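PDB 4QO5: cytochrome c-552/4 domain-containing protein from Ignicoccus hospitalis KIN4/I, which is of unknown function but carries eight c-type hemes and is membrane-associated, which is consistent with a role in electron transfer. Local coordinates for residues D241-P245 with W491-R496; T286-S290 with T310-V314; R400-V404 with A416-R421. All blocks are in the same frame, centred on the assembly; numbering follows the deposited sequence.

Interaction 1: D241-P245 with W491-R496; sequences DPDVP and WTTFKR. With HEC (heme c), chain E.
Two flat groups, the Trp491 indole and the Arg496 guanidinium, turn their edges to the carboxylate of Asp241. Bends at chi2 (70°) and chi3 bring the guanidinium alongside and nearly coplanar with it (25°), in a bidentate salt bridge: Arg496 NH2 to Asp241 OD1 at 2.7 Å, Arg496 NE to Asp241 OD2 at 2.8 Å, each on a syn lone pair. Over one guanidinium face sits Pro242 CB, 3.6 Å from Arg496 NE, in the ring that follows a cis peptide bond. The indole stands almost upright to the carboxylate (81°); from above that plane Trp491 NE1 donates a hydrogen bond to Asp241 OD2 (2.9 Å), which thus accepts twice. Lys495 CG lies over one indole face, while Pro245 CB approaches Trp491 CD1 obliquely at 3.5 Å. Farther along, Phe494 CZ comes within 3.3 Å of heme C3B; this heme iron carries a water ligand. Asp241 OD1 also receives Lys495 of the third subunit, and Lys495 NZ pairs with Asp241 of the second, so the site recurs across the subunit interfaces. With three donors from its own chain and a lysine from another, the buried carboxylate is likely to stay ionised.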
loop_
_atom_site.group_PDB
_atom_site.type_symbol
_atom_site.label_atom_id
_atom_site.label_comp_id
_atom_site.label_asym_id
_atom_site.label_seq_id
_atom_site.Cartn_x
_atom_site.Cartn_y
_atom_site.Cartn_z
ATOM N N ASP A 241 4.135 5.417 5.563
ATOM C CA ASP A 241 3.179 5.236 6.640
ATOM C C ASP A 241 3.737 4.299 7.716
ATOM O O ASP A 241 4.429 3.330 7.399
ATOM C CB ASP A 241 1.937 4.599 5.989
ATOM C CG ASP A 241 0.858 4.248 6.980
ATOM O OD1 ASP A 241 0.627 3.036 7.198
ATOM O OD2 ASP A 241 0.220 5.177 7.508
ATOM N N PRO A 242 3.408 4.539 8.997
ATOM C CA PRO A 242 2.517 5.553 9.588
ATOM C C PRO A 242 3.179 6.857 10.002
ATOM O O PRO A 242 2.460 7.839 10.203
ATOM C CB PRO A 242 2.000 4.859 10.848
ATOM C CG PRO A 242 3.151 3.952 11.265
ATOM C CD PRO A 242 3.788 3.491 9.964
ATOM N N ASP A 243 4.504 6.858 10.155
ATOM C CA ASP A 243 5.200 8.003 10.751
ATOM C C ASP A 243 5.557 9.100 9.768
ATOM O O ASP A 243 5.541 10.297 10.102
ATOM C CB ASP A 243 6.463 7.545 11.516
ATOM C CG ASP A 243 7.369 6.596 10.698
ATOM O OD1 ASP A 243 8.618 6.790 10.724
ATOM O OD2 ASP A 243 6.859 5.627 10.077
ATOM N N VAL A 244 5.896 8.711 8.547
ATOM C CA VAL A 244 6.419 9.684 7.594
ATOM C C VAL A 244 5.859 9.408 6.196
ATOM O O VAL A 244 6.615 9.242 5.246
ATOM C CB VAL A 244 7.985 9.654 7.590
ATOM C CG1 VAL A 244 8.548 10.273 8.874
ATOM C CG2 VAL A 244 8.512 8.214 7.452
ATOM N N PRO A 245 4.517 9.421 6.055
ATOM C CA PRO A 245 3.846 8.809 4.900
ATOM C C PRO A 245 3.905 9.633 3.621
ATOM O O PRO A 245 2.884 9.735 2.934
ATOM C CB PRO A 245 2.390 8.741 5.356
ATOM C CG PRO A 245 2.221 10.007 6.188
ATOM C CD PRO A 245 3.552 10.064 6.970
ATOM N N TRP A 491 -5.013 9.746 3.911
ATOM C CA TRP A 491 -4.016 9.898 4.972
ATOM C C TRP A 491 -4.367 11.047 5.921
ATOM O O TRP A 491 -3.891 11.097 7.048
ATOM C CB TRP A 491 -2.576 10.009 4.421
ATOM C CG TRP A 491 -1.876 8.711 4.586
ATOM C CD1 TRP A 491 -1.092 8.333 5.629
ATOM C CD2 TRP A 491 -1.991 7.571 3.734
ATOM N NE1 TRP A 491 -0.684 7.028 5.465
ATOM C CE2 TRP A 491 -1.213 6.543 4.299
ATOM C CE3 TRP A 491 -2.661 7.329 2.530
ATOM C CZ2 TRP A 491 -1.096 5.282 3.713
ATOM C CZ3 TRP A 491 -2.538 6.087 1.942
ATOM C CH2 TRP A 491 -1.765 5.077 2.530
ATOM N N THR A 492 -5.213 11.968 5.469
ATOM C CA THR A 492 -5.674 13.033 6.351
ATOM C C THR A 492 -6.965 12.644 7.071
ATOM O O THR A 492 -7.475 13.411 7.888
ATOM C CB THR A 492 -5.967 14.340 5.576
ATOM O OG1 THR A 492 -7.008 14.099 4.621
ATOM C CG2 THR A 492 -4.732 14.822 4.848
ATOM N N THR A 493 -7.499 11.461 6.764
ATOM C CA THR A 493 -8.815 11.087 7.260
ATOM C C THR A 493 -8.830 9.748 8.035
ATOM O O THR A 493 -8.438 9.704 9.198
ATOM C CB THR A 493 -9.838 11.076 6.099
ATOM O OG1 THR A 493 -9.697 12.288 5.333
ATOM C CG2 THR A 493 -11.259 10.978 6.624
ATOM N N PHE A 494 -9.287 8.669 7.406
ATOM C CA PHE A 494 -9.543 7.432 8.142
ATOM C C PHE A 494 -8.316 6.553 8.314
ATOM O O PHE A 494 -8.184 5.855 9.318
ATOM C CB PHE A 494 -10.636 6.609 7.460
ATOM C CG PHE A 494 -11.991 7.247 7.492
ATOM C CD1 PHE A 494 -12.648 7.475 8.698
ATOM C CD2 PHE A 494 -12.632 7.563 6.312
ATOM C CE1 PHE A 494 -13.922 8.041 8.712
ATOM C CE2 PHE A 494 -13.884 8.129 6.319
ATOM C CZ PHE A 494 -14.534 8.364 7.524
ATOM N N LYS A 495 -7.434 6.572 7.324
ATOM C CA LYS A 495 -6.258 5.718 7.351
ATOM C C LYS A 495 -5.317 6.102 8.507
ATOM O O LYS A 495 -4.886 5.248 9.278
ATOM C CB LYS A 495 -5.535 5.765 5.992
ATOM C CG LYS A 495 -4.264 4.914 5.909
ATOM C CD LYS A 495 -4.552 3.463 6.286
ATOM C CE LYS A 495 -3.391 2.555 5.941
ATOM N NZ LYS A 495 -3.542 1.994 4.580
ATOM N N ARG A 496 -5.029 7.389 8.660
ATOM C CA ARG A 496 -4.013 7.793 9.636
ATOM C C ARG A 496 -4.202 9.264 10.012
ATOM O O ARG A 496 -3.308 9.889 10.541
ATOM C CB ARG A 496 -2.612 7.577 9.052
ATOM C CG ARG A 496 -1.524 7.253 10.086
ATOM C CD ARG A 496 -1.720 5.846 10.669
ATOM N NE ARG A 496 -1.421 4.797 9.699
ATOM C CZ ARG A 496 -1.676 3.508 9.903
ATOM N NH1 ARG A 496 -2.233 3.120 11.041
ATOM N NH2 ARG A 496 -1.375 2.610 8.978
HETATM FE FE HEC E . -16.753 9.342 2.482
HETATM C CHA HEC E . -19.337 7.613 0.917
HETATM C CHB HEC E . -18.795 9.788 5.191
HETATM C CHC HEC E . -14.188 10.886 4.180
HETATM C CHD HEC E . -14.592 8.409 0.036
HETATM N NA HEC E . -18.671 8.751 2.959
HETATM C C1A HEC E . -19.606 8.156 2.146
HETATM C C2A HEC E . -20.894 8.210 2.812
HETATM C C3A HEC E . -20.708 8.807 3.989
HETATM C C4A HEC E . -19.320 9.149 4.105
HETATM C CMA HEC E . -21.733 9.105 5.102
HETATM C CAA HEC E . -22.239 7.694 2.252
HETATM C CBA HEC E . -22.956 8.950 1.745
HETATM C CGA HEC E . -24.265 8.644 1.050
HETATM O O1A HEC E . -25.339 9.017 1.589
HETATM O O2A HEC E . -24.229 8.031 -0.042
HETATM N NB HEC E . -16.565 10.176 4.282
HETATM C C1B HEC E . -17.504 10.235 5.283
HETATM C C2B HEC E . -16.963 10.940 6.415
HETATM C C3B HEC E . -15.670 11.167 6.150
HETATM C C4B HEC E . -15.416 10.759 4.789
HETATM C CMB HEC E . -17.730 11.120 7.749
HETATM C CAB HEC E . -14.524 11.782 6.986
HETATM C CBB HEC E . -14.616 11.801 8.527
HETATM N NC HEC E . -14.785 9.573 2.242
HETATM C C1C HEC E . -13.890 10.327 2.968
HETATM C C2C HEC E . -12.701 10.543 2.168
HETATM C C3C HEC E . -12.837 9.696 1.137
HETATM C C4C HEC E . -14.152 9.176 1.094
HETATM C CMC HEC E . -11.422 11.191 2.760
HETATM C CAC HEC E . -11.981 9.262 -0.040
HETATM C CBC HEC E . -10.589 8.777 0.464
HETATM N ND HEC E . -16.936 8.204 0.747
HETATM C C1D HEC E . -15.880 7.931 -0.104
HETATM C C2D HEC E . -16.330 7.042 -1.141
HETATM C C3D HEC E . -17.802 6.777 -0.862
HETATM C C4D HEC E . -18.095 7.538 0.326
HETATM C CMD HEC E . -15.492 6.477 -2.291
HETATM C CAD HEC E . -18.767 5.860 -1.650
HETATM C CBD HEC E . -18.422 4.425 -1.263
HETATM C CGD HEC E . -19.439 3.453 -1.797
HETATM O O1D HEC E . -19.113 2.241 -1.851
HETATM O O2D HEC E . -20.557 3.872 -2.168
HETATM O O HOH W 1 -15.969 7.180 3.504
#

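Interaction 2: T286-S290 with T310-V314. With HEC (heme c), chain H.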
loop_
_atom_site.group_PDB
_atom_site.type_symbol
_atom_site.label_atom_id
_atom_site.label_comp_id
_atom_site.label_asym_id
_atom_site.label_seq_id
_atom_site.Cartn_x
_atom_site.Cartn_y
_atom_site.Cartn_z
ATOM N N THR A 286 11.189 16.624 -7.814
ATOM C CA THR A 286 10.731 17.859 -8.466
ATOM C C THR A 286 10.561 18.983 -7.465
ATOM O O THR A 286 11.042 20.102 -7.670
ATOM C CB THR A 286 9.365 17.672 -9.194
ATOM O OG1 THR A 286 9.435 16.561 -10.106
ATOM C CG2 THR A 286 9.004 18.947 -9.947
ATOM N N CYS A 287 9.925 18.674 -6.343
ATOM C CA CYS A 287 9.608 19.722 -5.391
ATOM C C CYS A 287 10.667 19.903 -4.316
ATOM O O CYS A 287 10.733 20.956 -3.691
ATOM C CB CYS A 287 8.259 19.452 -4.757
ATOM S SG CYS A 287 6.947 19.486 -6.017
ATOM N N HIS A 288 11.492 18.879 -4.118
ATOM C CA HIS A 288 12.416 18.861 -2.986
ATOM C C HIS A 288 13.890 19.030 -3.265
ATOM O O HIS A 288 14.621 19.421 -2.360
ATOM C CB HIS A 288 12.218 17.582 -2.177
ATOM C CG HIS A 288 10.977 17.617 -1.365
ATOM N ND1 HIS A 288 10.832 18.454 -0.282
ATOM C CD2 HIS A 288 9.785 16.994 -1.528
ATOM C CE1 HIS A 288 9.618 18.320 0.216
ATOM N NE2 HIS A 288 8.979 17.419 -0.506
ATOM N N MET A 289 14.332 18.758 -4.493
ATOM C CA MET A 289 15.770 18.650 -4.748
ATOM C C MET A 289 16.232 19.115 -6.118
ATOM O O MET A 289 17.343 19.624 -6.260
ATOM C CB MET A 289 16.242 17.187 -4.564
ATOM C CG MET A 289 16.075 16.668 -3.140
ATOM S SD MET A 289 16.862 15.077 -2.843
ATOM C CE MET A 289 18.593 15.567 -2.675
ATOM N N SER A 290 15.396 18.935 -7.127
ATOM C CA SER A 290 15.863 19.018 -8.520
ATOM C C SER A 290 16.244 20.418 -9.003
ATOM O O SER A 290 15.664 21.404 -8.578
ATOM C CB SER A 290 14.776 18.486 -9.451
ATOM O OG SER A 290 14.585 17.097 -9.250
ATOM N N THR A 310 16.872 23.138 2.999
ATOM C CA THR A 310 16.875 24.500 2.478
ATOM C C THR A 310 15.574 24.898 1.787
ATOM O O THR A 310 15.340 26.076 1.537
ATOM C CB THR A 310 18.045 24.760 1.510
ATOM O OG1 THR A 310 17.881 23.969 0.329
ATOM C CG2 THR A 310 19.355 24.415 2.172
ATOM N N ARG A 311 14.740 23.916 1.478
ATOM C CA ARG A 311 13.470 24.176 0.812
ATOM C C ARG A 311 12.272 24.214 1.756
ATOM O O ARG A 311 11.188 24.650 1.366
ATOM C CB ARG A 311 13.238 23.151 -0.288
ATOM C CG ARG A 311 14.283 23.241 -1.362
ATOM C CD ARG A 311 13.695 22.914 -2.677
ATOM N NE ARG A 311 14.674 22.990 -3.740
ATOM C CZ ARG A 311 14.453 22.506 -4.948
ATOM N NH1 ARG A 311 13.282 21.930 -5.211
ATOM N NH2 ARG A 311 15.391 22.578 -5.881
ATOM N N LEU A 312 12.482 23.794 3.001
ATOM C CA LEU A 312 11.394 23.654 3.963
ATOM C C LEU A 312 11.289 24.857 4.895
ATOM O O LEU A 312 12.304 25.314 5.438
ATOM C CB LEU A 312 11.601 22.381 4.787
ATOM C CG LEU A 312 11.901 21.111 3.994
ATOM C CD1 LEU A 312 12.344 19.979 4.938
ATOM C CD2 LEU A 312 10.690 20.679 3.166
ATOM N N TRP A 313 10.077 25.374 5.094
ATOM C CA TRP A 313 9.925 26.507 6.016
ATOM C C TRP A 313 9.418 26.043 7.380
ATOM O O TRP A 313 9.668 26.679 8.396
ATOM C CB TRP A 313 9.004 27.607 5.443
ATOM C CG TRP A 313 7.630 27.158 4.919
ATOM C CD1 TRP A 313 6.416 27.314 5.548
ATOM C CD2 TRP A 313 7.342 26.537 3.651
ATOM N NE1 TRP A 313 5.404 26.815 4.756
ATOM C CE2 TRP A 313 5.943 26.332 3.591
ATOM C CE3 TRP A 313 8.130 26.127 2.570
ATOM C CZ2 TRP A 313 5.318 25.735 2.488
ATOM C CZ3 TRP A 313 7.509 25.541 1.471
ATOM C CH2 TRP A 313 6.111 25.350 1.440
ATOM N N VAL A 314 8.672 24.946 7.392
ATOM C CA VAL A 314 8.084 24.478 8.645
ATOM C C VAL A 314 8.231 22.967 8.777
ATOM O O VAL A 314 7.897 22.221 7.857
ATOM C CB VAL A 314 6.603 24.896 8.758
ATOM C CG1 VAL A 314 5.786 24.357 7.559
ATOM C CG2 VAL A 314 6.012 24.438 10.091
HETATM FE FE HEC H . 7.027 16.677 -0.085
HETATM C CHA HEC H . 6.848 18.305 2.948
HETATM C CHB HEC H . 9.053 14.276 1.268
HETATM C CHC HEC H . 6.540 14.763 -2.827
HETATM C CHD HEC H . 5.853 19.375 -1.689
HETATM N NA HEC H . 7.807 16.371 1.737
HETATM C C1A HEC H . 7.544 17.107 2.884
HETATM C C2A HEC H . 8.114 16.409 4.009
HETATM C C3A HEC H . 8.702 15.285 3.559
HETATM C C4A HEC H . 8.540 15.241 2.118
HETATM C CMA HEC H . 9.456 14.209 4.379
HETATM C CAA HEC H . 8.004 16.900 5.470
HETATM C CBA HEC H . 9.363 17.452 5.921
HETATM C CGA HEC H . 9.093 18.123 7.243
HETATM O O1A HEC H . 9.065 17.418 8.283
HETATM O O2A HEC H . 8.860 19.361 7.240
HETATM N NB HEC H . 7.736 14.911 -0.673
HETATM C C1B HEC H . 8.453 14.013 0.086
HETATM C C2B HEC H . 8.348 12.727 -0.507
HETATM C C3B HEC H . 7.597 12.902 -1.603
HETATM C C4B HEC H . 7.235 14.267 -1.748
HETATM C CMB HEC H . 9.038 11.479 0.122
HETATM C CAB HEC H . 7.019 11.998 -2.674
HETATM C CBB HEC H . 6.617 10.617 -2.145
HETATM N NC HEC H . 6.464 16.992 -1.911
HETATM C C1C HEC H . 6.198 16.083 -2.917
HETATM C C2C HEC H . 5.774 16.790 -4.107
HETATM C C3C HEC H . 5.324 17.967 -3.628
HETATM C C4C HEC H . 5.905 18.172 -2.342
HETATM C CMC HEC H . 5.136 15.977 -5.253
HETATM C CAC HEC H . 4.641 19.195 -4.271
HETATM C CBC HEC H . 3.716 18.953 -5.472
HETATM N ND HEC H . 6.452 18.551 0.535
HETATM C C1D HEC H . 5.947 19.507 -0.331
HETATM C C2D HEC H . 5.574 20.671 0.412
HETATM C C3D HEC H . 5.856 20.329 1.860
HETATM C C4D HEC H . 6.418 18.992 1.847
HETATM C CMD HEC H . 4.959 21.970 -0.156
HETATM C CAD HEC H . 5.687 21.227 3.091
HETATM C CBD HEC H . 7.009 22.023 3.134
HETATM C CGD HEC H . 7.313 22.429 4.550
HETATM O O1D HEC H . 6.830 21.740 5.478
HETATM O O2D HEC H . 8.035 23.442 4.765
#
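Arg311 and Leu312 pack against the end of a CxxCH heme-binding motif, in which Cys287 is the second cysteine and His288 the axial ligand. Hydrogen bonds join the two segments through the Arg311 guanidinium, which holds two backbone carbonyls near its own plane. Arg311 NH1 donates to Cys287 O at 3.1 Å from well above the carbonyl plane (74°), and Arg311 NH2 donates to Ser290 O at 3.0 Å. NH2 also bonds Glu303 O. One face of the guanidinium lies over the His288-Met289 peptide, just where helix 284-288 ends; a positive group there would probably interact favourably with the helix dipole.

The apolar contact is small: Leu312 CD2 meets the edge of the imidazole in its plane, 3.9 Å from His288 CE1, with the two side chains crossing at about a right angle. Metal coordination comes next, with His288 NE2 2.1 Å from the heme iron and Met486 as the other protein ligand. Cys287 SG is joined to heme CAC by a thioether link, modelled longer than a normal C-S bond.

The last group of bonds fixes a heme propionate from the other segment. Trp313 N reaches heme O2D at 2.8 Å, and Val314 N reaches the same oxygen at 3.1 Å along an almost straight N-H (176°). The Trp313 side chain takes the tight position between backbone N and carbonyl carbon (chi1 51°), which brings one indole face under this propionate, with heme O2D 3.3 Å above the ring plane and offset toward its rim.

Interaction 3: R400-V404 with A416-R421; sequences REQMV and AEYRMR. With HEC (heme c), chain I.
Val404, Arg400 and Met420 lose the most surface where helix 393-407 meets helix 413-447. The short segments form a splayed helical hairpin, their axes 10.5 Å apart at closest approach and 135° between their N-to-C directions. Val404 fills the close end: its CG1 touches Ala416 CB at 4.0 Å, while its CG2 lies 3.7 Å from Glu417 OE2, with the valine and glutamate side chains crossing at about a right angle. A bend at chi2 (-75°) turns the Glu417 carboxylate back toward helix 393-407.

Arg400 starts out extended, CG anti to the backbone N (chi1 -175°), and reaches across to the second helix. Its NH1 comes 3.7 Å from Met420 CB as the two side chains pass in opposite directions, and Arg400 CD is 3.9 Å from Glu417 OE1. The guanidinium is nearly coplanar with the Glu417 carboxylate, yet Arg400 NH1 and Glu417 OE1 stay 4.2 Å apart, beyond a salt bridge. With an alanine at Glu417, the Val404 methyls would probably lose the group packed against them, and Arg400 a nearby negative charge.

Toward the heme the Met420 chain bends away, placing CE 3.9 Å from heme CMB, and Met403 CE reaches heme CBB at 3.6 Å. Arg400 NH2 salt-bridges Asp424, one turn beyond Met420, and Arg400 probably feels Glu417 only at longer range, leaving van der Waals packing as the direct contact between the segments.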
loop_
_atom_site.group_PDB
_atom_site.type_symbol
_atom_site.label_atom_id
_atom_site.label_comp_id
_atom_site.label_asym_id
_atom_site.label_seq_id
_atom_site.Cartn_x
_atom_site.Cartn_y
_atom_site.Cartn_z
ATOM N N ARG A 400 8.967 29.559 1.405
ATOM C CA ARG A 400 7.605 29.329 0.943
ATOM C C ARG A 400 7.425 29.860 -0.479
ATOM O O ARG A 400 6.863 29.179 -1.341
ATOM C CB ARG A 400 6.578 29.950 1.890
ATOM C CG ARG A 400 5.165 29.586 1.464
ATOM C CD ARG A 400 4.088 30.431 2.104
ATOM N NE ARG A 400 3.891 30.101 3.507
ATOM C CZ ARG A 400 2.707 30.075 4.109
ATOM N NH1 ARG A 400 1.602 30.348 3.431
ATOM N NH2 ARG A 400 2.634 29.770 5.394
ATOM N N GLU A 401 7.938 31.062 -0.730
ATOM C CA GLU A 401 7.845 31.679 -2.046
ATOM C C GLU A 401 8.592 30.888 -3.121
ATOM O O GLU A 401 8.127 30.783 -4.262
ATOM C CB GLU A 401 8.357 33.122 -1.986
ATOM C CG GLU A 401 8.393 33.832 -3.320
ATOM C CD GLU A 401 8.949 35.243 -3.189
ATOM O OE1 GLU A 401 10.155 35.439 -3.465
ATOM O OE2 GLU A 401 8.185 36.151 -2.794
ATOM N N GLN A 402 9.753 30.333 -2.768
ATOM C CA GLN A 402 10.469 29.477 -3.711
ATOM C C GLN A 402 9.670 28.228 -4.078
ATOM O O GLN A 402 9.697 27.788 -5.225
ATOM C CB GLN A 402 11.839 29.052 -3.170
ATOM C CG GLN A 402 12.398 27.810 -3.881
ATOM C CD GLN A 402 13.004 28.105 -5.260
ATOM O OE1 GLN A 402 14.163 28.522 -5.355
ATOM N NE2 GLN A 402 12.236 27.863 -6.331
ATOM N N MET A 403 8.970 27.651 -3.108
ATOM C CA MET A 403 8.177 26.458 -3.408
ATOM C C MET A 403 7.012 26.833 -4.339
ATOM O O MET A 403 6.731 26.130 -5.316
ATOM C CB MET A 403 7.650 25.798 -2.129
ATOM C CG MET A 403 6.853 24.485 -2.355
ATOM S SD MET A 403 7.908 23.114 -2.890
ATOM C CE MET A 403 7.419 22.953 -4.593
ATOM N N VAL A 404 6.354 27.946 -4.042
ATOM C CA VAL A 404 5.238 28.412 -4.867
ATOM C C VAL A 404 5.693 28.644 -6.314
ATOM O O VAL A 404 4.952 28.384 -7.253
ATOM C CB VAL A 404 4.575 29.650 -4.231
ATOM C CG1 VAL A 404 3.546 30.313 -5.181
ATOM C CG2 VAL A 404 3.928 29.239 -2.908
ATOM N N ALA A 416 -1.692 27.840 -5.553
ATOM C CA ALA A 416 -0.646 27.274 -4.703
ATOM C C ALA A 416 -0.647 27.889 -3.302
ATOM O O ALA A 416 -0.556 27.177 -2.306
ATOM C CB ALA A 416 0.712 27.430 -5.360
ATOM N N GLU A 417 -0.774 29.213 -3.218
ATOM C CA GLU A 417 -0.806 29.871 -1.912
ATOM C C GLU A 417 -1.996 29.424 -1.066
ATOM O O GLU A 417 -1.893 29.323 0.159
ATOM C CB GLU A 417 -0.837 31.401 -2.069
ATOM C CG GLU A 417 0.407 32.008 -2.694
ATOM C CD GLU A 417 1.580 32.063 -1.743
ATOM O OE1 GLU A 417 1.454 31.577 -0.594
ATOM O OE2 GLU A 417 2.630 32.616 -2.144
ATOM N N TYR A 418 -3.137 29.181 -1.717
ATOM C CA TYR A 418 -4.332 28.695 -1.030
ATOM C C TYR A 418 -4.040 27.393 -0.284
ATOM O O TYR A 418 -4.428 27.211 0.882
ATOM C CB TYR A 418 -5.459 28.464 -2.040
ATOM C CG TYR A 418 -6.751 27.988 -1.423
ATOM C CD1 TYR A 418 -7.791 28.875 -1.184
ATOM C CD2 TYR A 418 -6.938 26.648 -1.097
ATOM C CE1 TYR A 418 -8.975 28.450 -0.620
ATOM C CE2 TYR A 418 -8.121 26.212 -0.532
ATOM C CZ TYR A 418 -9.136 27.112 -0.299
ATOM O OH TYR A 418 -10.319 26.688 0.269
ATOM N N ARG A 419 -3.359 26.485 -0.965
ATOM C CA ARG A 419 -2.970 25.211 -0.334
ATOM C C ARG A 419 -1.990 25.422 0.835
ATOM O O ARG A 419 -2.102 24.763 1.878
ATOM C CB ARG A 419 -2.368 24.237 -1.355
ATOM C CG ARG A 419 -3.372 23.642 -2.337
ATOM C CD ARG A 419 -4.470 22.853 -1.619
ATOM N NE ARG A 419 -3.941 21.727 -0.849
ATOM C CZ ARG A 419 -4.699 20.774 -0.305
ATOM N NH1 ARG A 419 -6.024 20.812 -0.443
ATOM N NH2 ARG A 419 -4.131 19.789 0.381
ATOM N N MET A 420 -1.046 26.347 0.677
ATOM C CA MET A 420 -0.087 26.591 1.748
ATOM C C MET A 420 -0.769 27.250 2.945
ATOM O O MET A 420 -0.384 27.007 4.082
ATOM C CB MET A 420 1.139 27.393 1.266
ATOM C CG MET A 420 1.943 26.705 0.138
ATOM S SD MET A 420 2.530 25.004 0.495
ATOM C CE MET A 420 1.232 23.944 -0.157
ATOM N N ARG A 421 -1.795 28.070 2.694
ATOM C CA ARG A 421 -2.585 28.631 3.786
ATOM C C ARG A 421 -3.380 27.549 4.526
ATOM O O ARG A 421 -3.493 27.576 5.757
ATOM C CB ARG A 421 -3.534 29.724 3.264
ATOM C CG ARG A 421 -2.830 31.022 2.904
ATOM C CD ARG A 421 -3.821 32.189 2.795
ATOM N NE ARG A 421 -4.893 31.939 1.832
ATOM C CZ ARG A 421 -4.811 32.215 0.532
ATOM N NH1 ARG A 421 -3.704 32.746 0.031
ATOM N NH2 ARG A 421 -5.842 31.968 -0.268
HETATM FE FE HEC I . -0.219 20.323 -8.848
HETATM C CHA HEC I . -3.262 18.820 -9.212
HETATM C CHB HEC I . -1.296 21.803 -5.919
HETATM C CHC HEC I . 2.923 21.469 -8.222
HETATM C CHD HEC I . 0.632 19.555 -12.019
HETATM N NA HEC I . -1.922 20.289 -7.777
HETATM C C1A HEC I . -3.083 19.584 -8.089
HETATM C C2A HEC I . -4.056 19.784 -7.031
HETATM C C3A HEC I . -3.501 20.621 -6.147
HETATM C C4A HEC I . -2.168 20.948 -6.584
HETATM C CMA HEC I . -4.149 21.127 -4.846
HETATM C CAA HEC I . -5.498 19.190 -6.949
HETATM C CBA HEC I . -5.464 17.871 -6.158
HETATM C CGA HEC I . -6.835 17.424 -5.698
HETATM O O1A HEC I . -7.806 18.210 -5.821
HETATM O O2A HEC I . -6.960 16.276 -5.192
HETATM N NB HEC I . 0.645 21.463 -7.382
HETATM C C1B HEC I . 0.040 21.845 -6.197
HETATM C C2B HEC I . 1.044 22.312 -5.283
HETATM C C3B HEC I . 2.230 22.189 -5.906
HETATM C C4B HEC I . 1.984 21.689 -7.241
HETATM C CMB HEC I . 0.645 22.781 -3.859
HETATM C CAB HEC I . 3.693 22.409 -5.411
HETATM C CBB HEC I . 3.923 22.423 -3.873
HETATM N NC HEC I . 1.401 20.507 -9.897
HETATM C C1C HEC I . 2.638 20.952 -9.461
HETATM C C2C HEC I . 3.568 20.941 -10.565
HETATM C C3C HEC I . 2.965 20.204 -11.509
HETATM C C4C HEC I . 1.572 20.076 -11.176
HETATM C CMC HEC I . 5.085 21.154 -10.294
HETATM C CAC HEC I . 3.377 19.662 -12.897
HETATM C CBC HEC I . 4.846 19.230 -13.058
HETATM N ND HEC I . -1.159 19.360 -10.367
HETATM C C1D HEC I . -0.619 19.185 -11.641
HETATM C C2D HEC I . -1.575 18.534 -12.498
HETATM C C3D HEC I . -2.771 18.308 -11.609
HETATM C C4D HEC I . -2.440 18.840 -10.317
HETATM C CMD HEC I . -1.396 18.154 -13.982
HETATM C CAD HEC I . -4.095 17.633 -12.007
HETATM C CBD HEC I . -5.124 18.748 -12.199
HETATM C CGD HEC I . -6.510 18.218 -11.888
HETATM O O1D HEC I . -6.868 18.147 -10.681
HETATM O O2D HEC I . -7.276 17.885 -12.831
#

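How the interactions relate
From the N terminus, residues 241-245 open interaction 1, which closes only at 491-496, after 245 intervening residues. Both other contacts lie within that span and follow one another without crossing: 286-290 returns to 310-314 over a 19-residue loop, then 400-404 meets 416-421 across an 11-residue connection. Interactions 2 and 3 touch. Trp313 CZ2 lies 3.5 Å from Met420 SD, and Cys287 CB lies 3.6 Å from Met403 CE, joining the heme-binding segment to the helical hairpin. Interaction 1 stands apart, its nearest atoms about 10 Å from interaction 2 and about 7 Å from interaction 3. It ties the loop before helix 246-252 to the one before helix 498-520. Interactions 1 and 3 both reach the second subunit.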